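Local coordinates for protein glycoside hydrolase family 43 (PDB 4QQS) that acts as a thermostable family-43 glycoside hydrolase with alpha-L-arabinofuranosidase activity, built as a five-bladed beta-propeller, at residues Tyr19-Glu24 against Pro74-Tyr79; Gly196-Lys201 against Asn257-Ser262; Ser25-Tyr30 against Pro45-Trp50. One frame throughout, in Å; residues are numbered along the deposited sequence.

Contact 1 of 3, residues Tyr19-Glu24 against Pro74-Tyr79; sequences YVLKHE and PEVIFY. With NA (sodium ion), chain D.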
loop_
_atom_site.group_PDB
_atom_site.type_symbol
_atom_site.label_atom_id
_atom_site.label_comp_id
_atom_site.label_asym_id
_atom_site.label_seq_id
_atom_site.Cartn_x
_atom_site.Cartn_y
_atom_site.Cartn_z
ATOM N N TYR A 19 4.793 -2.282 -2.736
ATOM C CA TYR A 19 4.012 -3.448 -2.358
ATOM C C TYR A 19 4.832 -4.690 -2.658
ATOM O O TYR A 19 5.206 -4.896 -3.800
ATOM C CB TYR A 19 2.695 -3.485 -3.140
ATOM C CG TYR A 19 1.864 -4.676 -2.742
ATOM C CD1 TYR A 19 2.115 -5.914 -3.297
ATOM C CD2 TYR A 19 0.876 -4.580 -1.789
ATOM C CE1 TYR A 19 1.406 -7.022 -2.941
ATOM C CE2 TYR A 19 0.128 -5.705 -1.429
ATOM C CZ TYR A 19 0.415 -6.921 -2.018
ATOM O OH TYR A 19 -0.281 -8.063 -1.704
ATOM N N VAL A 20 5.075 -5.533 -1.653
ATOM C CA VAL A 20 5.819 -6.766 -1.848
ATOM C C VAL A 20 4.932 -7.967 -1.648
ATOM O O VAL A 20 4.251 -8.079 -0.629
ATOM C CB VAL A 20 7.044 -6.860 -0.929
ATOM C CG1 VAL A 20 7.703 -8.233 -1.031
ATOM C CG2 VAL A 20 8.023 -5.755 -1.271
ATOM N N LEU A 21 4.986 -8.875 -2.618
ATOM C CA LEU A 21 4.393 -10.198 -2.502
ATOM C C LEU A 21 5.489 -11.250 -2.504
ATOM O O LEU A 21 6.372 -11.254 -3.347
ATOM C CB LEU A 21 3.440 -10.473 -3.660
ATOM C CG LEU A 21 2.716 -11.821 -3.561
ATOM C CD1 LEU A 21 1.840 -11.920 -2.296
ATOM C CD2 LEU A 21 1.889 -12.057 -4.801
ATOM N N LYS A 22 5.431 -12.140 -1.526
ATOM C CA LYS A 22 6.277 -13.334 -1.508
ATOM C C LYS A 22 5.544 -14.483 -2.179
ATOM O O LYS A 22 4.399 -14.759 -1.837
ATOM C CB LYS A 22 6.635 -13.713 -0.072
ATOM C CG LYS A 22 7.675 -14.821 -0.001
ATOM C CD LYS A 22 8.008 -15.219 1.410
ATOM C CE LYS A 22 9.073 -16.285 1.415
ATOM N NZ LYS A 22 9.403 -16.752 2.791
ATOM N N HIS A 23 6.199 -15.127 -3.145
ATOM C CA HIS A 23 5.624 -16.280 -3.825
ATOM C C HIS A 23 6.736 -17.256 -4.193
ATOM O O HIS A 23 7.696 -16.877 -4.854
ATOM C CB HIS A 23 4.873 -15.873 -5.098
ATOM C CG HIS A 23 4.022 -16.973 -5.648
ATOM N ND1 HIS A 23 4.351 -17.700 -6.773
ATOM C CD2 HIS A 23 2.857 -17.491 -5.193
ATOM C CE1 HIS A 23 3.410 -18.601 -6.998
ATOM N NE2 HIS A 23 2.496 -18.498 -6.051
ATOM N N GLU A 24 6.596 -18.514 -3.772
ATOM C CA GLU A 24 7.538 -19.583 -4.119
ATOM C C GLU A 24 8.992 -19.152 -3.910
ATOM O O GLU A 24 9.837 -19.273 -4.784
ATOM C CB GLU A 24 7.263 -20.107 -5.540
ATOM C CG GLU A 24 5.875 -20.754 -5.623
ATOM C CD GLU A 24 5.571 -21.459 -6.931
ATOM O OE1 GLU A 24 6.229 -21.160 -7.951
ATOM O OE2 GLU A 24 4.649 -22.306 -6.932
ATOM N N PRO A 74 0.063 -0.027 -7.114
ATOM C CA PRO A 74 -0.337 -1.376 -7.494
ATOM C C PRO A 74 -0.197 -2.342 -6.327
ATOM O O PRO A 74 0.742 -2.217 -5.536
ATOM C CB PRO A 74 0.673 -1.727 -8.583
ATOM C CG PRO A 74 1.915 -1.030 -8.146
ATOM C CD PRO A 74 1.428 0.290 -7.559
ATOM N N GLU A 75 -1.093 -3.312 -6.241
ATOM C CA GLU A 75 -0.957 -4.385 -5.262
ATOM C C GLU A 75 -1.316 -5.685 -5.941
ATOM O O GLU A 75 -2.220 -5.718 -6.772
ATOM C CB GLU A 75 -1.867 -4.177 -4.073
ATOM C CG GLU A 75 -1.585 -2.939 -3.283
ATOM C CD GLU A 75 -2.122 -3.059 -1.843
ATOM O OE1 GLU A 75 -2.632 -4.127 -1.458
ATOM O OE2 GLU A 75 -2.047 -2.084 -1.084
ATOM N N VAL A 76 -0.603 -6.747 -5.581
ATOM C CA VAL A 76 -0.752 -8.041 -6.222
ATOM C C VAL A 76 -0.955 -9.154 -5.196
ATOM O O VAL A 76 -0.159 -9.295 -4.272
ATOM C CB VAL A 76 0.486 -8.347 -7.085
ATOM C CG1 VAL A 76 0.365 -9.703 -7.749
ATOM C CG2 VAL A 76 0.683 -7.262 -8.138
ATOM N N ILE A 77 -2.023 -9.931 -5.376
ATOM C CA ILE A 77 -2.282 -11.111 -4.554
ATOM C C ILE A 77 -2.241 -12.372 -5.406
ATOM O O ILE A 77 -2.431 -12.318 -6.614
ATOM C CB ILE A 77 -3.649 -11.036 -3.816
ATOM C CG1 ILE A 77 -4.828 -11.016 -4.791
ATOM C CG2 ILE A 77 -3.671 -9.817 -2.907
ATOM C CD1 ILE A 77 -6.189 -11.115 -4.123
ATOM N N PHE A 78 -1.966 -13.497 -4.756
ATOM C CA PHE A 78 -2.079 -14.808 -5.378
ATOM C C PHE A 78 -3.367 -15.443 -4.863
ATOM O O PHE A 78 -3.484 -15.726 -3.670
ATOM C CB PHE A 78 -0.867 -15.659 -5.035
ATOM C CG PHE A 78 -0.862 -16.994 -5.706
ATOM C CD1 PHE A 78 -0.632 -17.097 -7.061
ATOM C CD2 PHE A 78 -1.083 -18.153 -4.978
ATOM C CE1 PHE A 78 -0.623 -18.327 -7.675
ATOM C CE2 PHE A 78 -1.074 -19.382 -5.596
ATOM C CZ PHE A 78 -0.845 -19.460 -6.943
ATOM N N TYR A 79 -4.339 -15.621 -5.761
ATOM C CA TYR A 79 -5.716 -15.986 -5.394
ATOM C C TYR A 79 -6.261 -16.826 -6.510
ATOM O O TYR A 79 -6.089 -16.469 -7.664
ATOM C CB TYR A 79 -6.567 -14.714 -5.236
ATOM C CG TYR A 79 -8.044 -14.894 -4.897
ATOM C CD1 TYR A 79 -8.445 -15.209 -3.603
ATOM C CD2 TYR A 79 -9.031 -14.696 -5.854
ATOM C CE1 TYR A 79 -9.782 -15.335 -3.280
ATOM C CE2 TYR A 79 -10.376 -14.835 -5.534
ATOM C CZ TYR A 79 -10.744 -15.153 -4.243
ATOM O OH TYR A 79 -12.073 -15.276 -3.894
HETATM NA NA NA D . -1.290 -0.154 -0.846
HETATM O O HOH W 1 -0.393 0.323 1.549
HETATM O O HOH W 2 0.588 -0.944 -1.558
HETATM O O HOH W 3 -3.426 0.574 -0.110
HETATM O O HOH W 4 -2.344 0.339 -2.768
#
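Tyr19 lays one face of its ring over the backbone and side-chain root of Glu75. Glu75 CB sits above that face toward its rim, 3.8 Å from the centroid of the Tyr19 ring in a CH-pi contact, and Val76 N lies over the same face. With CG anti to its backbone N, the tyrosine reaches across to the other strand, where Tyr19 OH donates to Val76 O at 2.9 Å, meeting the carbonyl from above its plane rather than on a lone pair. The Glu75 side chain crosses the phenol at about a right angle, its carboxylate plane turned 28° from the ring and Glu75 OE1 3.2 Å from Tyr19 CE2. Both carboxylate oxygens are engaged. OE1 is hydrogen-bonded to His128. Glu75 OE2 coordinates the sodium ion at 2.1 Å, alongside four waters and His256. The metal would be expected to favour the ionised carboxylate.

The two segments are the innermost strands of adjacent propeller blades, running nearly parallel (15°) and meeting through side chains instead of backbone pairing. They diverge outward, from 5.8 Å between the CA atoms of Tyr19 and Glu75 to 8.0 Å between those of His23 and Phe78. An alanine in place of Tyr19 would remove the ring over Glu75 and the bond to Val76 O, and would probably loosen the placement of the sodium-binding carboxylate.

Farther along, Leu21 brings CD2 to 3.5 Å from Val76 O, its side chain crossing that of Val76 almost perpendicularly. At the wide end His23 turns an edge onto the face of Phe78 with the ring planes at 50°, NE2 standing above the centre of the phenyl ring, and Phe83 meets both rings.

Contact 2 of 3, residues Gly196-Lys201 against Asn257-Ser262; sequences GPFVIK and NSVTVS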
loop_
_atom_site.group_PDB
_atom_site.type_symbol
_atom_site.label_atom_id
_atom_site.label_comp_id
_atom_site.label_asym_id
_atom_site.label_seq_id
_atom_site.Cartn_x
_atom_site.Cartn_y
_atom_site.Cartn_z
ATOM N N GLY A 196 -3.438 4.463 1.844
ATOM C CA GLY A 196 -2.549 3.320 1.895
ATOM C C GLY A 196 -2.869 2.225 2.900
ATOM O O GLY A 196 -1.970 1.744 3.596
ATOM N N PRO A 197 -4.119 1.754 2.957
ATOM C CA PRO A 197 -4.426 0.649 3.880
ATOM C C PRO A 197 -3.687 -0.643 3.540
ATOM O O PRO A 197 -3.524 -0.977 2.364
ATOM C CB PRO A 197 -5.936 0.451 3.703
ATOM C CG PRO A 197 -6.222 0.962 2.316
ATOM C CD PRO A 197 -5.290 2.147 2.150
ATOM N N PHE A 198 -3.320 -1.381 4.577
ATOM C CA PHE A 198 -2.791 -2.733 4.436
ATOM C C PHE A 198 -3.218 -3.507 5.683
ATOM O O PHE A 198 -2.955 -3.050 6.780
ATOM C CB PHE A 198 -1.256 -2.739 4.300
ATOM C CG PHE A 198 -0.716 -4.080 3.876
ATOM C CD1 PHE A 198 -0.636 -5.128 4.768
ATOM C CD2 PHE A 198 -0.362 -4.323 2.548
ATOM C CE1 PHE A 198 -0.190 -6.379 4.362
ATOM C CE2 PHE A 198 0.099 -5.573 2.160
ATOM C CZ PHE A 198 0.164 -6.583 3.061
ATOM N N VAL A 199 -3.867 -4.654 5.511
ATOM C CA VAL A 199 -4.452 -5.389 6.632
ATOM C C VAL A 199 -3.725 -6.712 6.887
ATOM O O VAL A 199 -3.471 -7.490 5.965
ATOM C CB VAL A 199 -5.958 -5.637 6.381
ATOM C CG1 VAL A 199 -6.585 -6.517 7.475
ATOM C CG2 VAL A 199 -6.683 -4.294 6.294
ATOM N N ILE A 200 -3.407 -6.960 8.155
ATOM C CA ILE A 200 -2.890 -8.250 8.615
ATOM C C ILE A 200 -3.755 -8.744 9.768
ATOM O O ILE A 200 -4.432 -7.979 10.445
ATOM C CB ILE A 200 -1.387 -8.183 9.010
ATOM C CG1 ILE A 200 -1.155 -7.205 10.166
ATOM C CG2 ILE A 200 -0.552 -7.834 7.785
ATOM C CD1 ILE A 200 0.304 -7.100 10.606
ATOM N N LYS A 201 -3.713 -10.048 9.986
ATOM C CA LYS A 201 -4.486 -10.686 11.043
ATOM C C LYS A 201 -3.520 -11.269 12.063
ATOM O O LYS A 201 -2.476 -11.818 11.703
ATOM C CB LYS A 201 -5.387 -11.781 10.451
ATOM C CG LYS A 201 -6.461 -12.304 11.397
ATOM C CD LYS A 201 -7.346 -13.327 10.706
ATOM C CE LYS A 201 -8.544 -13.725 11.544
ATOM N NZ LYS A 201 -9.439 -14.645 10.796
ATOM N N ASN A 257 2.801 1.554 3.207
ATOM C CA ASN A 257 3.529 0.326 3.388
ATOM C C ASN A 257 2.780 -0.931 2.954
ATOM O O ASN A 257 1.553 -0.974 2.812
ATOM C CB ASN A 257 3.924 0.165 4.847
ATOM C CG ASN A 257 2.749 -0.204 5.727
ATOM O OD1 ASN A 257 1.948 0.646 6.118
ATOM N ND2 ASN A 257 2.625 -1.501 6.024
ATOM N N SER A 258 3.568 -1.986 2.788
ATOM C CA SER A 258 3.063 -3.348 2.767
ATOM C C SER A 258 3.776 -4.149 3.858
ATOM O O SER A 258 4.595 -3.600 4.605
ATOM C CB SER A 258 3.236 -3.959 1.377
ATOM O OG SER A 258 4.588 -3.931 0.949
ATOM N N VAL A 259 3.390 -5.415 4.004
ATOM C CA VAL A 259 3.968 -6.308 5.001
ATOM C C VAL A 259 4.250 -7.652 4.327
ATOM O O VAL A 259 3.427 -8.137 3.558
ATOM C CB VAL A 259 3.004 -6.539 6.181
ATOM C CG1 VAL A 259 3.630 -7.469 7.213
ATOM C CG2 VAL A 259 2.616 -5.222 6.828
ATOM N N THR A 260 5.405 -8.236 4.623
ATOM C CA THR A 260 5.735 -9.565 4.136
ATOM C C THR A 260 6.515 -10.292 5.235
ATOM O O THR A 260 6.656 -9.783 6.354
ATOM C CB THR A 260 6.492 -9.467 2.794
ATOM O OG1 THR A 260 6.635 -10.762 2.211
ATOM C CG2 THR A 260 7.847 -8.827 2.971
ATOM N N VAL A 261 6.968 -11.497 4.934
ATOM C CA VAL A 261 7.669 -12.333 5.889
ATOM C C VAL A 261 9.072 -12.615 5.373
ATOM O O VAL A 261 9.318 -12.574 4.169
ATOM C CB VAL A 261 6.878 -13.640 6.134
ATOM C CG1 VAL A 261 6.918 -14.548 4.918
ATOM C CG2 VAL A 261 7.358 -14.346 7.357
ATOM N N SER A 262 9.988 -12.897 6.295
ATOM C CA SER A 262 11.379 -13.181 5.959
ATOM C C SER A 262 11.501 -14.495 5.183
ATOM O O SER A 262 10.562 -15.277 5.122
ATOM C CB SER A 262 12.212 -13.270 7.242
ATOM O OG SER A 262 11.752 -14.334 8.058
HETATM O O HOH W 5 0.384 2.736 4.865
HETATM O O HOH W 1 -0.393 0.323 1.549
#
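Two innermost strands of the five-bladed propeller, 191-202 and 257-261, approach each other here beside the sodium site at the centre of the fold. Their axes lie 7.0 Å apart and 20° from parallel, and no direct hydrogen bond joins the segments. Phe198, its CG anti to the backbone N, projects its ring over the backbone of the other strand. Ser258 CA lies over one face of the ring in a CH-pi contact, 4.0 Å from the centroid of the Phe198 ring, with Val259 N over the same face. Val259 CB approaches Phe198 CE1 at 3.7 Å, while Ile200 CG2 lies at the edge of the phenyl ring, in its plane, and also touches Val259. Beside the ring, water 5 spans the strands, donating to Gly196 O at 2.9 Å and accepting from Asn257 N. Water 1, also a sodium ligand, lies 2.7 Å from Asn257 O and probably donates to it, although other acceptors compete. Gly196 N is in turn hydrogen-bonded to Asp126, the predicted modulator of the catalytic acid. Ring-over-backbone and apolar contacts thus bring the strands together, and their polar backbone atoms depend on water for the link between them.

Contact 3 of 3, residues Ser25-Tyr30 against Pro45-Trp50; sequences SRYYLY and PNLVDW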
loop_
_atom_site.group_PDB
_atom_site.type_symbol
_atom_site.label_atom_id
_atom_site.label_comp_id
_atom_site.label_asym_id
_atom_site.label_seq_id
_atom_site.Cartn_x
_atom_site.Cartn_y
_atom_site.Cartn_z
ATOM N N SER A 25 9.245 -18.611 -2.726
ATOM C CA SER A 25 10.599 -18.288 -2.247
ATOM C C SER A 25 11.244 -17.092 -2.957
ATOM O O SER A 25 12.454 -16.863 -2.841
ATOM C CB SER A 25 11.521 -19.512 -2.311
ATOM O OG SER A 25 11.006 -20.573 -1.527
ATOM N N ARG A 26 10.432 -16.323 -3.667
ATOM C CA ARG A 26 10.895 -15.105 -4.300
ATOM C C ARG A 26 9.977 -13.969 -3.862
ATOM O O ARG A 26 8.810 -14.186 -3.530
ATOM C CB ARG A 26 10.863 -15.241 -5.823
ATOM C CG ARG A 26 11.586 -16.449 -6.380
ATOM C CD ARG A 26 13.055 -16.418 -6.091
ATOM N NE ARG A 26 13.704 -15.210 -6.581
ATOM C CZ ARG A 26 15.022 -15.057 -6.682
ATOM N NH1 ARG A 26 15.850 -16.046 -6.342
ATOM N NH2 ARG A 26 15.512 -13.906 -7.130
ATOM N N TYR A 27 10.530 -12.765 -3.868
ATOM C CA TYR A 27 9.801 -11.555 -3.544
ATOM C C TYR A 27 9.667 -10.685 -4.769
ATOM O O TYR A 27 10.620 -10.499 -5.516
ATOM C CB TYR A 27 10.528 -10.779 -2.454
ATOM C CG TYR A 27 10.651 -11.532 -1.155
ATOM C CD1 TYR A 27 11.726 -12.368 -0.914
ATOM C CD2 TYR A 27 9.677 -11.419 -0.178
ATOM C CE1 TYR A 27 11.845 -13.062 0.276
ATOM C CE2 TYR A 27 9.780 -12.093 1.025
ATOM C CZ TYR A 27 10.868 -12.925 1.244
ATOM O OH TYR A 27 11.025 -13.616 2.428
ATOM N N TYR A 28 8.472 -10.128 -4.924
ATOM C CA TYR A 28 8.135 -9.264 -6.049
ATOM C C TYR A 28 7.631 -7.948 -5.501
ATOM O O TYR A 28 6.662 -7.920 -4.744
ATOM C CB TYR A 28 7.076 -9.920 -6.940
ATOM C CG TYR A 28 7.561 -11.249 -7.445
ATOM C CD1 TYR A 28 8.348 -11.327 -8.581
ATOM C CD2 TYR A 28 7.284 -12.427 -6.761
ATOM C CE1 TYR A 28 8.823 -12.535 -9.040
ATOM C CE2 TYR A 28 7.764 -13.645 -7.202
ATOM C CZ TYR A 28 8.533 -13.700 -8.348
ATOM O OH TYR A 28 9.005 -14.923 -8.797
ATOM N N LEU A 29 8.335 -6.877 -5.851
ATOM C CA LEU A 29 7.995 -5.533 -5.451
ATOM C C LEU A 29 7.373 -4.810 -6.626
ATOM O O LEU A 29 7.956 -4.761 -7.701
ATOM C CB LEU A 29 9.271 -4.804 -5.021
ATOM C CG LEU A 29 9.237 -3.271 -4.970
ATOM C CD1 LEU A 29 8.440 -2.874 -3.791
ATOM C CD2 LEU A 29 10.617 -2.669 -4.895
ATOM N N TYR A 30 6.191 -4.245 -6.407
ATOM C CA TYR A 30 5.482 -3.433 -7.383
ATOM C C TYR A 30 5.322 -2.061 -6.755
ATOM O O TYR A 30 5.063 -1.967 -5.562
ATOM C CB TYR A 30 4.101 -4.028 -7.691
ATOM C CG TYR A 30 4.112 -5.501 -8.037
ATOM C CD1 TYR A 30 4.090 -6.464 -7.042
ATOM C CD2 TYR A 30 4.155 -5.932 -9.353
ATOM C CE1 TYR A 30 4.101 -7.806 -7.335
ATOM C CE2 TYR A 30 4.163 -7.287 -9.658
ATOM C CZ TYR A 30 4.139 -8.217 -8.635
ATOM O OH TYR A 30 4.152 -9.568 -8.879
ATOM N N PRO A 45 15.551 -12.365 -3.738
ATOM C CA PRO A 45 15.451 -13.623 -2.994
ATOM C C PRO A 45 15.427 -13.397 -1.483
ATOM O O PRO A 45 15.177 -14.340 -0.725
ATOM C CB PRO A 45 16.741 -14.348 -3.385
ATOM C CG PRO A 45 17.722 -13.248 -3.548
ATOM C CD PRO A 45 16.934 -12.098 -4.164
ATOM N N ASN A 46 15.725 -12.183 -1.033
ATOM C CA ASN A 46 16.043 -11.975 0.382
ATOM C C ASN A 46 15.558 -10.659 1.002
ATOM O O ASN A 46 15.846 -10.406 2.165
ATOM C CB ASN A 46 17.557 -12.115 0.598
ATOM C CG ASN A 46 18.360 -11.106 -0.202
ATOM O OD1 ASN A 46 17.804 -10.162 -0.762
ATOM N ND2 ASN A 46 19.669 -11.308 -0.277
ATOM N N LEU A 47 14.825 -9.863 0.227
ATOM C CA LEU A 47 14.296 -8.539 0.611
ATOM C C LEU A 47 15.337 -7.424 0.614
ATOM O O LEU A 47 14.995 -6.256 0.821
ATOM C CB LEU A 47 13.543 -8.568 1.948
ATOM C CG LEU A 47 12.227 -9.336 1.960
ATOM C CD1 LEU A 47 11.765 -9.571 3.389
ATOM C CD2 LEU A 47 11.162 -8.596 1.171
ATOM N N VAL A 48 16.596 -7.779 0.349
ATOM C CA VAL A 48 17.709 -6.835 0.452
ATOM C C VAL A 48 18.271 -6.463 -0.921
ATOM O O VAL A 48 18.454 -5.284 -1.236
ATOM C CB VAL A 48 18.820 -7.415 1.336
ATOM C CG1 VAL A 48 19.984 -6.441 1.446
ATOM C CG2 VAL A 48 18.268 -7.735 2.718
ATOM N N ASP A 49 18.546 -7.479 -1.732
ATOM C CA ASP A 49 19.104 -7.288 -3.068
ATOM C C ASP A 49 17.966 -7.339 -4.074
ATOM O O ASP A 49 17.224 -8.316 -4.115
ATOM C CB ASP A 49 20.121 -8.390 -3.364
ATOM C CG ASP A 49 21.183 -8.493 -2.293
ATOM O OD1 ASP A 49 21.781 -7.450 -1.962
ATOM O OD2 ASP A 49 21.397 -9.606 -1.763
ATOM N N TRP A 50 17.827 -6.279 -4.869
ATOM C CA TRP A 50 16.690 -6.119 -5.777
ATOM C C TRP A 50 17.143 -5.908 -7.207
ATOM O O TRP A 50 18.110 -5.177 -7.460
ATOM C CB TRP A 50 15.826 -4.922 -5.368
ATOM C CG TRP A 50 15.138 -5.145 -4.068
ATOM C CD1 TRP A 50 15.583 -4.775 -2.838
ATOM C CD2 TRP A 50 13.881 -5.814 -3.862
ATOM N NE1 TRP A 50 14.687 -5.168 -1.875
ATOM C CE2 TRP A 50 13.637 -5.812 -2.481
ATOM C CE3 TRP A 50 12.951 -6.428 -4.708
ATOM C CZ2 TRP A 50 12.490 -6.377 -1.926
ATOM C CZ3 TRP A 50 11.835 -7.008 -4.161
ATOM C CH2 TRP A 50 11.610 -6.981 -2.778
HETATM O O HOH W 6 13.751 -16.599 -0.411
#
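The Tyr27 ring carries Leu47 on one face, with Leu47 CG over its centre at 3.8 Å from the centroid in a CH-pi contact, and Pro45 O at its edge, in plane. Leu47 CD2 comes closer still to the rim, 3.5 Å from Tyr27 CD2, as the leucine crosses the tyrosine at about a right angle. The Arg26 guanidinium, folded back by bends at chi2 and chi3, has Pro45 CB over one face, 3.5 Å from Arg26 NH1; its charge is paired with Glu43. Leu29 CD2 lies loosely over one face of the Trp50 indole, and the close touch is Leu29 CB to Trp50 CZ3 at 3.5 Å.

The loop that presents these groups is braced from within. Asn46 OD1 accepts from Val48 N, above the amide plane, in an Asx turn; a further, nearly straight bond (174°) from Asp49 N, on a lone pair, makes an Asx motif. Asn46 ND2 donates to Asp49 OD2 at 2.8 Å, so the amide is gripped at both ends and its rotation fixed. Water 6 donates to Ser25 O and Pro45 O, bridging the two segments.

This loop connects strands 38-44 and 51-58, folding back against strand 26-32 of the same four-stranded antiparallel blade. Tyr27 also packs on Val20 and Lys22 of strand 16-23, and its hydroxyl is hydrogen-bonded to Val261 O of strand 257-261 in the neighbouring blade.

How the contacts relate
From the N terminus, strand 16-23 supplies the first half of contact 1 and turns at once into strand 26-32, the first half of contact 3. Contact 3 closes first, at 45-50, within a single blade; the chain then completes that blade and enters the next, where 74-79 closes contact 1, so contact 3 is nested within contact 1. Contact 2 follows in series, joining 196-201 to 257-262 in two later blades. Strand 257-261 of the last blade packs against the first and so closes the ring: Ser258 OG meets Val20 N, and Lys22 NZ is hydrogen-bonded to Ser262 O, both joining contact 2 to contact 1.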